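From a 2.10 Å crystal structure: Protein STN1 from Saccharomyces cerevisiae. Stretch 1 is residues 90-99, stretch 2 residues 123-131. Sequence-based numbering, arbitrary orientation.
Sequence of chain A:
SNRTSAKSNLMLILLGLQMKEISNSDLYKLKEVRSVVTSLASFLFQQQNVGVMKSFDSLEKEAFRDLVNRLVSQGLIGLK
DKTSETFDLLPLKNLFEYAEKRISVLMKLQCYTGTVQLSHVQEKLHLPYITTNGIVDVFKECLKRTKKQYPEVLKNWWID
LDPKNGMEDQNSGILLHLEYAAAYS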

# COMPACT_ATOMS: atom_id res chain seq x y z
N LEU A 90 -7.77 8.16 5.18
CA LEU A 90 -8.77 8.20 4.10
C LEU A 90 -8.20 8.05 2.70
O LEU A 90 -8.82 7.45 1.83
CB LEU A 90 -9.59 9.48 4.19
CG LEU A 90 -10.54 9.57 5.39
CD1 LEU A 90 -11.36 10.86 5.31
CD2 LEU A 90 -11.46 8.35 5.41
N PRO A 91 -7.01 8.63 2.43
CA PRO A 91 -6.45 8.49 1.09
C PRO A 91 -6.27 7.01 0.74
O PRO A 91 -6.61 6.55 -0.37
CB PRO A 91 -5.11 9.20 1.21
CG PRO A 91 -5.41 10.30 2.20
CD PRO A 91 -6.23 9.58 3.24
N LEU A 92 -5.72 6.27 1.70
CA LEU A 92 -5.45 4.84 1.55
C LEU A 92 -6.72 4.04 1.31
O LEU A 92 -6.80 3.22 0.39
CB LEU A 92 -4.74 4.31 2.80
CG LEU A 92 -4.38 2.82 2.80
CD1 LEU A 92 -3.55 2.50 1.57
CD2 LEU A 92 -3.63 2.47 4.07
N LYS A 93 -7.72 4.27 2.16
CA LYS A 93 -8.97 3.56 2.04
C LYS A 93 -9.74 3.93 0.77
O LYS A 93 -10.41 3.08 0.18
CB LYS A 93 -9.81 3.80 3.29
CG LYS A 93 -9.10 3.31 4.53
CD LYS A 93 -9.91 3.48 5.79
CE LYS A 93 -9.17 2.82 6.94
NZ LYS A 93 -10.02 2.75 8.14
N ASN A 94 -9.65 5.19 0.35
CA ASN A 94 -10.31 5.61 -0.88
C ASN A 94 -9.59 5.01 -2.10
O ASN A 94 -10.23 4.70 -3.11
CB ASN A 94 -10.35 7.13 -1.01
CG ASN A 94 -11.28 7.78 -0.01
OD1 ASN A 94 -12.29 7.20 0.39
ND2 ASN A 94 -10.96 9.00 0.40
N LEU A 95 -8.27 4.87 -2.01
CA LEU A 95 -7.50 4.30 -3.12
C LEU A 95 -7.86 2.83 -3.29
O LEU A 95 -7.99 2.34 -4.42
CB LEU A 95 -5.99 4.43 -2.85
CG LEU A 95 -5.41 5.82 -3.11
CD1 LEU A 95 -4.00 5.95 -2.53
CD2 LEU A 95 -5.42 6.07 -4.61
N PHE A 96 -8.05 2.14 -2.18
CA PHE A 96 -8.42 0.73 -2.22
C PHE A 96 -9.82 0.56 -2.79
O PHE A 96 -10.06 -0.36 -3.56
CB PHE A 96 -8.33 0.11 -0.83
CG PHE A 96 -7.10 -0.73 -0.63
CD1 PHE A 96 -7.11 -2.08 -0.98
CD2 PHE A 96 -5.93 -0.16 -0.15
CE1 PHE A 96 -5.96 -2.86 -0.85
CE2 PHE A 96 -4.77 -0.93 -0.02
CZ PHE A 96 -4.78 -2.28 -0.37
N GLU A 97 -10.75 1.43 -2.40
CA GLU A 97 -12.10 1.35 -2.92
C GLU A 97 -12.04 1.55 -4.43
O GLU A 97 -12.61 0.77 -5.20
CB GLU A 97 -13.00 2.43 -2.30
CG GLU A 97 -13.80 1.94 -1.10
CD GLU A 97 -14.68 3.03 -0.50
OE1 GLU A 97 -15.37 3.75 -1.27
OE2 GLU A 97 -14.69 3.17 0.74
N TYR A 98 -11.33 2.60 -4.86
CA TYR A 98 -11.16 2.89 -6.28
C TYR A 98 -10.62 1.68 -7.06
O TYR A 98 -11.17 1.30 -8.10
CB TYR A 98 -10.23 4.09 -6.43
CG TYR A 98 -9.95 4.51 -7.86
CD1 TYR A 98 -8.99 3.85 -8.63
CD2 TYR A 98 -10.62 5.60 -8.42
CE1 TYR A 98 -8.71 4.26 -9.93
CE2 TYR A 98 -10.35 6.02 -9.72
CZ TYR A 98 -9.39 5.35 -10.47
OH TYR A 98 -9.10 5.79 -11.75
N ALA A 99 -9.55 1.07 -6.56
CA ALA A 99 -8.96 -0.09 -7.22
C ALA A 99 -9.94 -1.28 -7.28
O ALA A 99 -10.10 -1.91 -8.32
CB ALA A 99 -7.68 -0.51 -6.51
N GLU A 123 -7.07 13.07 -9.90
CA GLU A 123 -8.22 13.96 -10.09
C GLU A 123 -9.49 13.40 -9.44
O GLU A 123 -10.23 14.13 -8.78
CB GLU A 123 -8.47 14.17 -11.59
CG GLU A 123 -9.57 15.16 -11.93
CD GLU A 123 -9.30 16.54 -11.37
OE1 GLU A 123 -8.19 17.07 -11.60
OE2 GLU A 123 -10.19 17.10 -10.70
N LYS A 124 -9.72 12.11 -9.62
CA LYS A 124 -10.90 11.43 -9.08
C LYS A 124 -10.98 11.43 -7.56
O LYS A 124 -12.06 11.57 -6.99
CB LYS A 124 -10.91 9.97 -9.56
CG LYS A 124 -12.06 9.13 -9.02
CD LYS A 124 -13.39 9.63 -9.56
CE LYS A 124 -14.53 8.76 -9.08
NZ LYS A 124 -15.81 9.16 -9.72
N LEU A 125 -9.84 11.27 -6.90
CA LEU A 125 -9.82 11.21 -5.44
C LEU A 125 -9.23 12.45 -4.79
O LEU A 125 -9.11 12.52 -3.57
CB LEU A 125 -9.03 9.97 -5.00
CG LEU A 125 -9.42 8.63 -5.63
CD1 LEU A 125 -8.48 7.53 -5.12
CD2 LEU A 125 -10.85 8.30 -5.30
N HIS A 126 -8.86 13.43 -5.61
CA HIS A 126 -8.26 14.67 -5.13
C HIS A 126 -7.02 14.37 -4.29
O HIS A 126 -6.88 14.85 -3.17
CB HIS A 126 -9.27 15.49 -4.32
CG HIS A 126 -10.58 15.68 -5.01
ND1 HIS A 126 -11.64 14.81 -4.85
CD2 HIS A 126 -10.99 16.61 -5.91
CE1 HIS A 126 -12.64 15.19 -5.63
NE2 HIS A 126 -12.27 16.28 -6.28
N LEU A 127 -6.13 13.56 -4.85
CA LEU A 127 -4.89 13.16 -4.19
C LEU A 127 -3.71 13.45 -5.10
O LEU A 127 -3.20 12.55 -5.78
CB LEU A 127 -4.93 11.67 -3.85
CG LEU A 127 -6.03 11.23 -2.88
CD1 LEU A 127 -6.00 9.73 -2.70
CD2 LEU A 127 -5.82 11.93 -1.55
N PRO A 128 -3.24 14.71 -5.12
CA PRO A 128 -2.10 15.12 -5.96
C PRO A 128 -0.78 14.38 -5.70
O PRO A 128 0.04 14.22 -6.60
CB PRO A 128 -1.96 16.61 -5.66
CG PRO A 128 -3.34 17.01 -5.21
CD PRO A 128 -3.76 15.85 -4.35
N TYR A 129 -0.58 13.94 -4.46
CA TYR A 129 0.66 13.28 -4.07
C TYR A 129 0.76 11.79 -4.35
O TYR A 129 1.81 11.18 -4.11
CB TYR A 129 0.94 13.53 -2.58
CG TYR A 129 1.10 14.99 -2.20
CD1 TYR A 129 1.17 15.37 -0.86
CD2 TYR A 129 1.16 15.99 -3.18
CE1 TYR A 129 1.29 16.72 -0.50
CE2 TYR A 129 1.28 17.34 -2.82
CZ TYR A 129 1.34 17.69 -1.48
OH TYR A 129 1.45 19.01 -1.11
N ILE A 130 -0.30 11.19 -4.85
CA ILE A 130 -0.23 9.76 -5.14
C ILE A 130 0.74 9.54 -6.30
O ILE A 130 0.75 10.30 -7.26
CB ILE A 130 -1.61 9.17 -5.47
CG1 ILE A 130 -1.51 7.65 -5.54
CG2 ILE A 130 -2.12 9.73 -6.79
CD1 ILE A 130 -2.82 6.99 -5.86
N THR A 131 1.58 8.52 -6.18
CA THR A 131 2.57 8.21 -7.21
C THR A 131 2.19 6.91 -7.90
O THR A 131 1.31 6.18 -7.42
CB THR A 131 3.97 8.04 -6.61
OG1 THR A 131 3.97 6.90 -5.74
CG2 THR A 131 4.38 9.30 -5.82
O HOH W 1 -9.62 10.84 -1.29

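Leu-95 CD2 lies only 3.0 Å from Ile-130 CD1, a very tight approach for two methyl carbons and the closest across the contact. No direct hydrogen bond joins the two stretches; the one polar link in this otherwise apolar contact is a single water. Water 1 accepts a hydrogen bond from Asn-94 ND2 at 2.8 Å and donates one to Leu-125 O at 2.9 Å, so it bridges a side chain on the first stretch to a backbone carbonyl on the second. The CA-to-CB bond of Asn-94 points toward the second stretch, yet its side chain comes no nearer to Leu-125 than 4.5 Å, from Asn-94 CB to Leu-125 CD2, and the water spans the gap between the polar groups. The amide nitrogen Asn-94 ND2 also lies 3.0 Å from Leu-90 O, but the angle is too poor for a hydrogen bond; that carbonyl instead accepts from Asn-94 N at 2.8 Å, as expected in a helix.

Residues 90-99 are helical throughout, and the residues that meet the second stretch, Pro-91, Asn-94, Leu-95 and Tyr-98, recur at the spacing that gathers side chains along one side of a helix. Leu-92, Phe-96 and Ala-99 are buried without touching the second stretch.

Leu-95 meets three partners, as does Leu-125 from the other stretch. The CA-to-CB bond of Leu-95 runs sideways, but the end of the side chain, an m, t rotamer, comes nearer. Besides the approach to Ile-130, Leu-95 CD2 lies 3.4 Å from Leu-125 CD1. Leu-95 CG sits 4.0 Å from Leu-127 CD1, a looser packing distance. Toward the start of the helix, Pro-91 extends the apolar patch, with Pro-91 CB 3.9 Å from Leu-127 CD2.

Leu-125 has the largest area covered by the opposing stretch, 68 Å² of its surface. Leu-125 CD1 also lies 3.9 Å from Asn-94 O and 4.1 Å from Tyr-98 CB. Asn-94 O is already engaged within the helix, accepting from Tyr-98 N at 2.9 Å, so the methyl packs beside a carbonyl whose hydrogen-bonding capacity is at least partly used. Tyr-98, with chi1 at t, reaches Lys-124: Tyr-98 CE2 lies 3.6 Å from Lys-124 CG, which sits at the ring edge, near the ring plane. The contact uses the aliphatic part of the lysine, whose end leads away.

The second stretch changes course between its contacting leucines. His-126, the first residue to leave helical phi/psi, has positive phi (55°) and makes no contact with the first stretch. A type I turn from Leu-127 to Ile-130 follows, with a weak hydrogen bond from Ile-130 N to Leu-127 O at 3.3 Å. Pro-128 and Tyr-129, in the middle of the turn, are out of reach of the helix, whereas the CA-to-CB bonds of Leu-127 and Ile-130, at its ends, point toward it. The chain thus loops outward and returns, placing both side chains against Leu-95. In all, 355 Å² is buried, summed over both sides.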